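PDB 6A2A: sesquisabinene B synthase 2, which probably cyclises farnesyl diphosphate to the sesquiterpene sesquisabinene B, using magnesium or manganese ions as a plant terpene synthase. Local coordinates for residues A[243-247]-A[561-565]; A[460-466]-A[534-538]. One frame throughout, in Å; residues are numbered along the deposited sequence.

Interaction 1 (A[243-247]-A[561-565]); sequences RYAKL and IPLNE
A chain terminus can be held by one charge pair beside a short apolar seam, and the end of this synthase does so. Residues 243-247 form a turn of helix 239-270, whereas 561-565 is an extended tail (phi/psi near -78/129 at I561 and -97/144 at L563). The closest CA atoms are those of K246 and I561, 6.3 Å apart.

Apolar contacts come first. L247 (t, p) brings CD1 to 3.5 Å from CD1 of L563 (m, t), and L563 CD2 lies 3.8 Å from K246 CB. K246, extended beyond an m chi1, sets CD 3.8 Å from I561 CG2.

Among the polar contacts, R243 NE donates to E565 OE2 at 2.8 Å in a salt bridge at the edge of the guanidinium; the other R243–E565 bonds are weak. One water gives bonds to R243 O (3.0 Å) and E565 OE2 (2.9 Å), and another joins K246 NZ (3.1 Å) to P562 O (an unusually short 2.4 Å), while E232 takes K246 in a salt bridge.

E565 and L247 touch helix 55-73, consistent with a place at the junction of the N-terminal and metal-binding domains. The chemistry thus shifts from largely apolar at I561 to ionic at exposed E565.

Interaction 2 (A[460-466]-A[534-538]); sequences NDLGTSP and FFYQY
N460 (chi1 t) places ND2 of its side-chain amide over one face of the Y536 ring, 3.4 Å from CZ, and a water ties the two together, 3.2 Å from N460 ND2 and 2.8 Å from Y536 OH. The principle illustrated is that an amide can pack on an aromatic face while a shared water joins the polar ends. N460 belongs to helix 447-462, after which the chain turns: G463 N bonds to N460 O at 3.0 Å, and T464 OG1 (chi1 p) donates to D461 O at 2.9 Å. S465 and P466 continue past the Y538 ring.

Opposite, helix 521-535 ends at F535; Y536 (phi/psi -122/41, chi1 m) is the first residue to leave helical phi/psi, and Q537 is extended, its NE2 giving a bond to F534 O at 3.0 Å. The backbones come closest at G463 and Y538, whose CA atoms are 4.6 Å apart. G463 CA is 3.6 Å from Y536 O, and a CB on G463 would fall within 2.9 Å of that oxygen.

Y538 (chi1 t), poorly ordered and only approximately placed, runs along the turn: CD1 is 3.5 Å from L462 O, CE1 is 3.5 Å from T464 O and 3.3 Å from P466 CD. R493 makes a cation-pi contact with this ring and a hydrogen bond to L462 O.

N460 and, by family, probably T464 match the first two metal-binding positions of the NSE/DTE motif; N460 binds Mg(2+) in a structure of this protein, though no ion is bound here. With no direct hydrogen bond across the segments, the chemistry implies ring, water and close backbone packing.

Overall arrangement
The two contacts illustrate how one C-terminal part of the chain can contact two well-separated regions of a fold. The 534-538 segment meets the metal motif, residues 539-544 are not modelled, and helix 546-558 then leads to the tail of interaction 1. Their centres are 34 Å apart and their nearest atoms about 14 Å, so they do not touch; helix 220-232 contacts both, through Y222 at F534 and through R225 and I228 at I561. Interaction 2 borders the active site: the N460 side chain is about 8 Å from that of D316 and about 10 Å from that of E394, which bind Mg(2+) in a structure of this protein, though none is bound here. Interaction 1 lies away from these sites.

Interaction 1 (A[243-247]-A[561-565])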
# COMPACT_ATOMS: atom_id res chain seq x y z
N ARG A 243 20.92 -17.78 23.93
CA ARG A 243 20.42 -18.42 22.75
C ARG A 243 19.01 -17.89 22.40
O ARG A 243 18.72 -17.62 21.22
CB ARG A 243 20.39 -19.94 22.94
CG ARG A 243 21.76 -20.60 22.81
CD ARG A 243 21.75 -22.07 23.26
NE ARG A 243 20.87 -22.90 22.45
CZ ARG A 243 20.06 -23.84 22.94
NH1 ARG A 243 19.16 -24.41 22.15
NH2 ARG A 243 20.13 -24.18 24.21
N TYR A 244 18.14 -17.77 23.39
CA TYR A 244 16.79 -17.26 23.17
C TYR A 244 16.84 -15.79 22.69
O TYR A 244 16.08 -15.42 21.79
CB TYR A 244 15.92 -17.33 24.43
CG TYR A 244 14.51 -16.84 24.21
CD1 TYR A 244 13.69 -17.42 23.26
CD2 TYR A 244 14.04 -15.74 24.88
CE1 TYR A 244 12.43 -16.92 22.99
CE2 TYR A 244 12.76 -15.24 24.65
CZ TYR A 244 11.97 -15.82 23.68
OH TYR A 244 10.70 -15.38 23.49
N ALA A 245 17.74 -15.01 23.26
CA ALA A 245 17.90 -13.58 22.91
C ALA A 245 18.26 -13.40 21.44
O ALA A 245 17.67 -12.55 20.73
CB ALA A 245 18.94 -12.93 23.80
N LYS A 246 19.14 -14.25 20.93
CA LYS A 246 19.53 -14.20 19.53
C LYS A 246 18.39 -14.67 18.63
O LYS A 246 18.15 -14.11 17.54
CB LYS A 246 20.78 -15.06 19.28
CG LYS A 246 22.02 -14.57 20.02
CD LYS A 246 23.25 -15.39 19.68
CE LYS A 246 24.49 -14.84 20.34
NZ LYS A 246 25.65 -15.73 20.09
N LEU A 247 17.66 -15.71 19.04
CA LEU A 247 16.61 -16.25 18.22
C LEU A 247 15.44 -15.25 18.11
O LEU A 247 14.89 -15.03 17.02
CB LEU A 247 16.16 -17.56 18.89
CG LEU A 247 15.54 -18.65 18.03
CD1 LEU A 247 16.38 -19.00 16.82
CD2 LEU A 247 15.34 -19.90 18.87
N ILE A 561 21.44 -12.22 13.27
CA ILE A 561 22.49 -12.72 14.18
C ILE A 561 22.80 -14.16 13.78
O ILE A 561 21.85 -14.96 13.65
CB ILE A 561 22.01 -12.63 15.63
CG1 ILE A 561 21.69 -11.19 16.01
CG2 ILE A 561 23.05 -13.27 16.56
CD1 ILE A 561 21.25 -11.01 17.44
N PRO A 562 24.08 -14.50 13.57
CA PRO A 562 24.41 -15.89 13.28
C PRO A 562 24.00 -16.78 14.45
O PRO A 562 24.34 -16.49 15.59
CB PRO A 562 25.94 -15.92 13.13
CG PRO A 562 26.28 -14.53 12.69
CD PRO A 562 25.22 -13.62 13.29
N LEU A 563 23.20 -17.80 14.17
CA LEU A 563 22.87 -18.79 15.18
C LEU A 563 23.82 -19.99 15.01
O LEU A 563 24.23 -20.33 13.90
CB LEU A 563 21.41 -19.20 15.03
CG LEU A 563 20.41 -18.05 14.91
CD1 LEU A 563 19.01 -18.55 14.63
CD2 LEU A 563 20.44 -17.19 16.16
N ASN A 564 24.21 -20.59 16.12
CA ASN A 564 24.87 -21.89 16.08
C ASN A 564 23.89 -22.89 16.70
O ASN A 564 24.05 -23.28 17.86
CB ASN A 564 26.25 -21.82 16.73
CG ASN A 564 26.62 -23.06 17.52
OD1 ASN A 564 26.77 -24.14 16.94
ND2 ASN A 564 26.77 -22.92 18.82
N GLU A 565 22.86 -23.23 15.94
CA GLU A 565 21.85 -24.20 16.34
C GLU A 565 21.83 -25.33 15.30
O GLU A 565 21.58 -26.51 15.62
CB GLU A 565 20.47 -23.55 16.49
CG GLU A 565 20.40 -22.44 17.54
CD GLU A 565 20.37 -22.88 18.99
OE1 GLU A 565 20.65 -24.06 19.27
OE2 GLU A 565 20.09 -22.03 19.86
O HOH W 1 20.40 -19.18 19.25
O HOH W 2 25.99 -15.44 17.02

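Interaction 2 (A[460-466]-A[534-538])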
# COMPACT_ATOMS: atom_id res chain seq x y z
N ASN A 460 17.89 17.20 20.19
CA ASN A 460 18.23 17.42 18.81
C ASN A 460 19.16 18.63 18.69
O ASN A 460 20.16 18.56 18.07
CB ASN A 460 16.99 17.62 17.96
CG ASN A 460 17.28 17.67 16.48
OD1 ASN A 460 17.94 18.51 16.01
ND2 ASN A 460 16.69 16.79 15.75
N ASP A 461 18.82 19.73 19.36
CA ASP A 461 19.63 20.93 19.29
C ASP A 461 21.06 20.75 19.85
O ASP A 461 21.97 21.34 19.40
CB ASP A 461 18.95 22.12 19.98
CG ASP A 461 17.73 22.65 19.21
OD1 ASP A 461 17.32 22.07 18.23
OD2 ASP A 461 17.20 23.65 19.65
N LEU A 462 21.19 19.93 20.86
CA LEU A 462 22.46 19.65 21.48
C LEU A 462 23.32 18.81 20.58
O LEU A 462 24.48 18.77 20.71
CB LEU A 462 22.30 18.94 22.82
CG LEU A 462 21.86 19.78 24.00
CD1 LEU A 462 21.44 18.91 25.12
CD2 LEU A 462 22.95 20.70 24.47
N GLY A 463 22.72 18.14 19.64
CA GLY A 463 23.46 17.30 18.74
C GLY A 463 24.22 17.99 17.62
O GLY A 463 24.97 17.37 16.92
N THR A 464 23.97 19.27 17.52
CA THR A 464 24.56 20.09 16.51
C THR A 464 25.99 20.41 16.84
O THR A 464 26.29 21.04 17.83
CB THR A 464 23.77 21.39 16.28
OG1 THR A 464 23.90 22.25 17.42
CG2 THR A 464 22.34 21.07 16.10
N SER A 465 26.84 19.94 15.96
CA SER A 465 28.24 20.13 16.08
C SER A 465 28.52 21.57 15.79
O SER A 465 28.03 22.07 14.79
CB SER A 465 28.93 19.35 14.97
OG SER A 465 28.71 19.96 13.71
N PRO A 466 29.41 22.23 16.58
CA PRO A 466 29.98 23.60 16.51
C PRO A 466 30.59 24.14 15.21
O PRO A 466 31.00 25.28 15.15
CB PRO A 466 30.98 23.61 17.66
CG PRO A 466 30.24 22.81 18.72
CD PRO A 466 29.43 21.76 17.98
N PHE A 534 19.70 8.72 21.16
CA PHE A 534 20.50 7.74 20.45
C PHE A 534 20.90 8.26 19.07
O PHE A 534 22.07 8.06 18.63
CB PHE A 534 19.74 6.43 20.32
CG PHE A 534 20.57 5.34 19.71
CD1 PHE A 534 21.70 4.89 20.36
CD2 PHE A 534 20.13 4.73 18.56
CE1 PHE A 534 22.42 3.82 19.84
CE2 PHE A 534 20.86 3.67 18.03
CZ PHE A 534 21.99 3.23 18.68
N PHE A 535 19.97 8.93 18.40
CA PHE A 535 20.19 9.33 17.01
C PHE A 535 20.83 10.72 16.88
O PHE A 535 21.23 11.12 15.75
CB PHE A 535 18.89 9.20 16.18
CG PHE A 535 18.59 7.78 15.81
CD1 PHE A 535 19.43 7.09 14.93
CD2 PHE A 535 17.57 7.09 16.43
CE1 PHE A 535 19.21 5.75 14.66
CE2 PHE A 535 17.34 5.75 16.15
CZ PHE A 535 18.14 5.10 15.24
N TYR A 536 20.92 11.50 17.94
CA TYR A 536 21.63 12.82 17.90
C TYR A 536 22.78 12.87 18.92
O TYR A 536 22.99 13.86 19.59
CB TYR A 536 20.57 13.91 18.08
CG TYR A 536 19.43 13.78 17.10
CD1 TYR A 536 19.60 13.99 15.74
CD2 TYR A 536 18.16 13.45 17.53
CE1 TYR A 536 18.54 13.85 14.84
CE2 TYR A 536 17.11 13.30 16.65
CZ TYR A 536 17.30 13.46 15.30
OH TYR A 536 16.22 13.30 14.47
N GLN A 537 23.54 11.79 19.06
CA GLN A 537 24.68 11.85 19.92
C GLN A 537 25.64 12.95 19.43
O GLN A 537 25.88 13.11 18.23
CB GLN A 537 25.34 10.48 20.02
CG GLN A 537 24.47 9.49 20.75
CD GLN A 537 25.10 8.13 20.83
OE1 GLN A 537 26.09 7.95 21.54
NE2 GLN A 537 24.48 7.16 20.16
N TYR A 538 26.20 13.68 20.40
CA TYR A 538 27.09 14.82 20.09
C TYR A 538 28.54 14.34 19.96
O TYR A 538 29.17 14.10 20.98
CB TYR A 538 26.94 15.91 21.16
CG TYR A 538 27.82 17.12 20.96
CD1 TYR A 538 27.71 17.91 19.82
CD2 TYR A 538 28.76 17.49 21.91
CE1 TYR A 538 28.52 19.03 19.63
CE2 TYR A 538 29.57 18.60 21.74
CZ TYR A 538 29.45 19.37 20.59
OH TYR A 538 30.25 20.47 20.43
O HOH W 3 14.20 14.78 15.81